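Local coordinates for cadherin-5 (Gallus gallus, PDB 3PPE), which mediates calcium-dependent, homophilic adhesion between endothelial cells and helps couple their junctions to actin fibres, at residues Arg10-Ser15 / Ile97-Pro102. Sequence-based numbering, arbitrary orientation.
Sequences REEIDS and INDNAP. With CA (calcium ion), chain C; CA (calcium ion), chain E; CA (calcium ion), chain D.
OE2 of E11 is gripped twice: it binds one calcium ion at 2.3 Å and, through its anti lone pair, accepts the backbone N-H of I97 (N to OE2 2.9 Å, 159° at the hydrogen). The other oxygen, OE1, holds a second calcium, making the carboxylate a bridge. D99 of 97-102 bridges the same pair, OD1 on the first ion (2.2 Å) and OD2 on the second (2.3 Å). The two carboxylates meet tip to tip, planes 84° apart, and the ions probably offset their repulsion. The carbonyl O of I97 joins the first calcium. The chain of E12 turns at CB-CG (chi2 -69°), bringing OE1 to the second, which also takes a water; R60 is a further polar partner of E12. E64, shared by both ions, D62, D96 and D132 complete these sites. I97 packs CG2 against CG of R10 (3.6 Å) and CD1 against CB of E12 (3.9 Å). An alanine here would probably leave a gap beside R10 and E12. OD1 of N98 and the carbonyl O of N100 bind a third calcium with D130, D132, H139 and D184 of EC2, giving the three-ion linker characteristic of classical cadherins, which rigidifies the EC1-EC2 junction.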
loop_
_atom_site.group_PDB
_atom_site.type_symbol
_atom_site.label_atom_id
_atom_site.label_comp_id
_atom_site.label_asym_id
_atom_site.label_seq_id
_atom_site.Cartn_x
_atom_site.Cartn_y
_atom_site.Cartn_z
ATOM N N ARG A 10 6.775 -2.597 2.601
ATOM C CA ARG A 10 8.016 -2.113 3.178
ATOM C C ARG A 10 8.467 -2.974 4.345
ATOM O O ARG A 10 7.648 -3.406 5.152
ATOM C CB ARG A 10 7.794 -0.655 3.616
ATOM C CG ARG A 10 9.060 0.198 3.632
ATOM C CD ARG A 10 8.774 1.677 3.956
ATOM N NE ARG A 10 8.435 1.921 5.367
ATOM C CZ ARG A 10 7.233 2.275 5.842
ATOM N NH1 ARG A 10 6.181 2.427 5.029
ATOM N NH2 ARG A 10 7.078 2.470 7.156
ATOM N N GLU A 11 9.775 -3.238 4.461
ATOM C CA GLU A 11 10.274 -3.959 5.625
ATOM C C GLU A 11 10.337 -3.051 6.827
ATOM O O GLU A 11 10.361 -1.823 6.686
ATOM C CB GLU A 11 11.669 -4.552 5.365
ATOM C CG GLU A 11 12.719 -3.460 5.095
ATOM C CD GLU A 11 14.154 -3.942 5.244
ATOM O OE1 GLU A 11 14.411 -4.893 6.022
ATOM O OE2 GLU A 11 15.025 -3.351 4.579
ATOM N N GLU A 12 10.348 -3.673 8.013
ATOM C CA GLU A 12 10.640 -2.981 9.300
ATOM C C GLU A 12 9.615 -1.888 9.678
ATOM O O GLU A 12 9.947 -0.875 10.292
ATOM C CB GLU A 12 12.071 -2.393 9.295
ATOM C CG GLU A 12 13.170 -3.345 8.804
ATOM C CD GLU A 12 13.475 -4.522 9.728
ATOM O OE1 GLU A 12 14.451 -5.240 9.425
ATOM O OE2 GLU A 12 12.782 -4.786 10.731
ATOM N N ILE A 13 8.363 -2.116 9.296
ATOM C CA ILE A 13 7.287 -1.179 9.596
ATOM C C ILE A 13 6.958 -1.174 11.084
ATOM O O ILE A 13 6.694 -2.221 11.675
ATOM C CB ILE A 13 6.011 -1.510 8.799
ATOM C CG1 ILE A 13 6.262 -1.344 7.299
ATOM C CG2 ILE A 13 4.856 -0.631 9.252
ATOM C CD1 ILE A 13 5.163 -1.916 6.429
ATOM N N ASP A 14 6.977 0.011 11.685
ATOM C CA ASP A 14 7.057 0.133 13.136
ATOM C C ASP A 14 5.816 0.815 13.702
ATOM O O ASP A 14 5.773 1.171 14.880
ATOM C CB ASP A 14 8.313 0.908 13.540
ATOM C CG ASP A 14 8.187 2.397 13.280
ATOM O OD1 ASP A 14 7.086 2.844 12.899
ATOM O OD2 ASP A 14 9.190 3.119 13.459
ATOM N N SER A 15 4.808 0.995 12.854
ATOM C CA SER A 15 3.456 1.282 13.321
ATOM C C SER A 15 2.701 -0.003 13.647
ATOM O O SER A 15 3.180 -1.103 13.371
ATOM C CB SER A 15 2.689 2.093 12.275
ATOM O OG SER A 15 2.706 1.446 11.015
ATOM N N ILE A 97 14.445 -0.924 3.092
ATOM C CA ILE A 97 14.850 0.336 3.666
ATOM C C ILE A 97 16.362 0.284 3.921
ATOM O O ILE A 97 16.961 -0.803 4.025
ATOM C CB ILE A 97 14.047 0.722 4.981
ATOM C CG1 ILE A 97 14.387 -0.172 6.179
ATOM C CG2 ILE A 97 12.481 0.790 4.683
ATOM C CD1 ILE A 97 14.029 0.480 7.562
ATOM N N ASN A 98 16.976 1.451 4.016
ATOM C CA ASN A 98 18.387 1.516 4.354
ATOM C C ASN A 98 18.597 1.304 5.858
ATOM O O ASN A 98 18.595 2.234 6.638
ATOM C CB ASN A 98 19.024 2.836 3.882
ATOM C CG ASN A 98 20.540 2.732 3.871
ATOM O OD1 ASN A 98 21.081 1.683 3.484
ATOM N ND2 ASN A 98 21.221 3.740 4.341
ATOM N N ASP A 99 18.756 0.058 6.276
ATOM C CA ASP A 99 18.898 -0.227 7.694
ATOM C C ASP A 99 20.167 -1.011 8.053
ATOM O O ASP A 99 20.304 -1.483 9.163
ATOM C CB ASP A 99 17.621 -0.881 8.263
ATOM C CG ASP A 99 17.230 -2.195 7.582
ATOM O OD1 ASP A 99 17.597 -2.477 6.406
ATOM O OD2 ASP A 99 16.485 -2.987 8.252
ATOM N N ASN A 100 21.090 -1.139 7.090
ATOM C CA ASN A 100 22.372 -1.769 7.318
ATOM C C ASN A 100 23.522 -0.864 6.908
ATOM O O ASN A 100 23.469 -0.152 5.883
ATOM C CB ASN A 100 22.483 -3.140 6.604
ATOM C CG ASN A 100 21.463 -4.158 7.120
ATOM O OD1 ASN A 100 20.325 -4.189 6.655
ATOM N ND2 ASN A 100 21.844 -4.955 8.108
ATOM N N ALA A 101 24.567 -0.883 7.711
ATOM C CA ALA A 101 25.794 -0.152 7.359
ATOM C C ALA A 101 26.774 -1.154 6.696
ATOM O O ALA A 101 26.630 -2.379 6.847
ATOM C CB ALA A 101 26.402 0.500 8.606
ATOM N N PRO A 102 27.727 -0.657 5.901
ATOM C CA PRO A 102 28.752 -1.589 5.374
ATOM C C PRO A 102 29.616 -2.117 6.499
ATOM O O PRO A 102 29.946 -1.359 7.469
ATOM C CB PRO A 102 29.571 -0.715 4.403
ATOM C CG PRO A 102 28.630 0.498 4.131
ATOM C CD PRO A 102 27.950 0.724 5.439
HETATM CA CA CA C . 16.153 -5.191 7.580
HETATM CA CA CA E . 17.336 -3.164 4.299
HETATM CA CA CA D . 23.070 0.391 3.681
HETATM O O HOH W 1 18.251 -5.440 8.845
#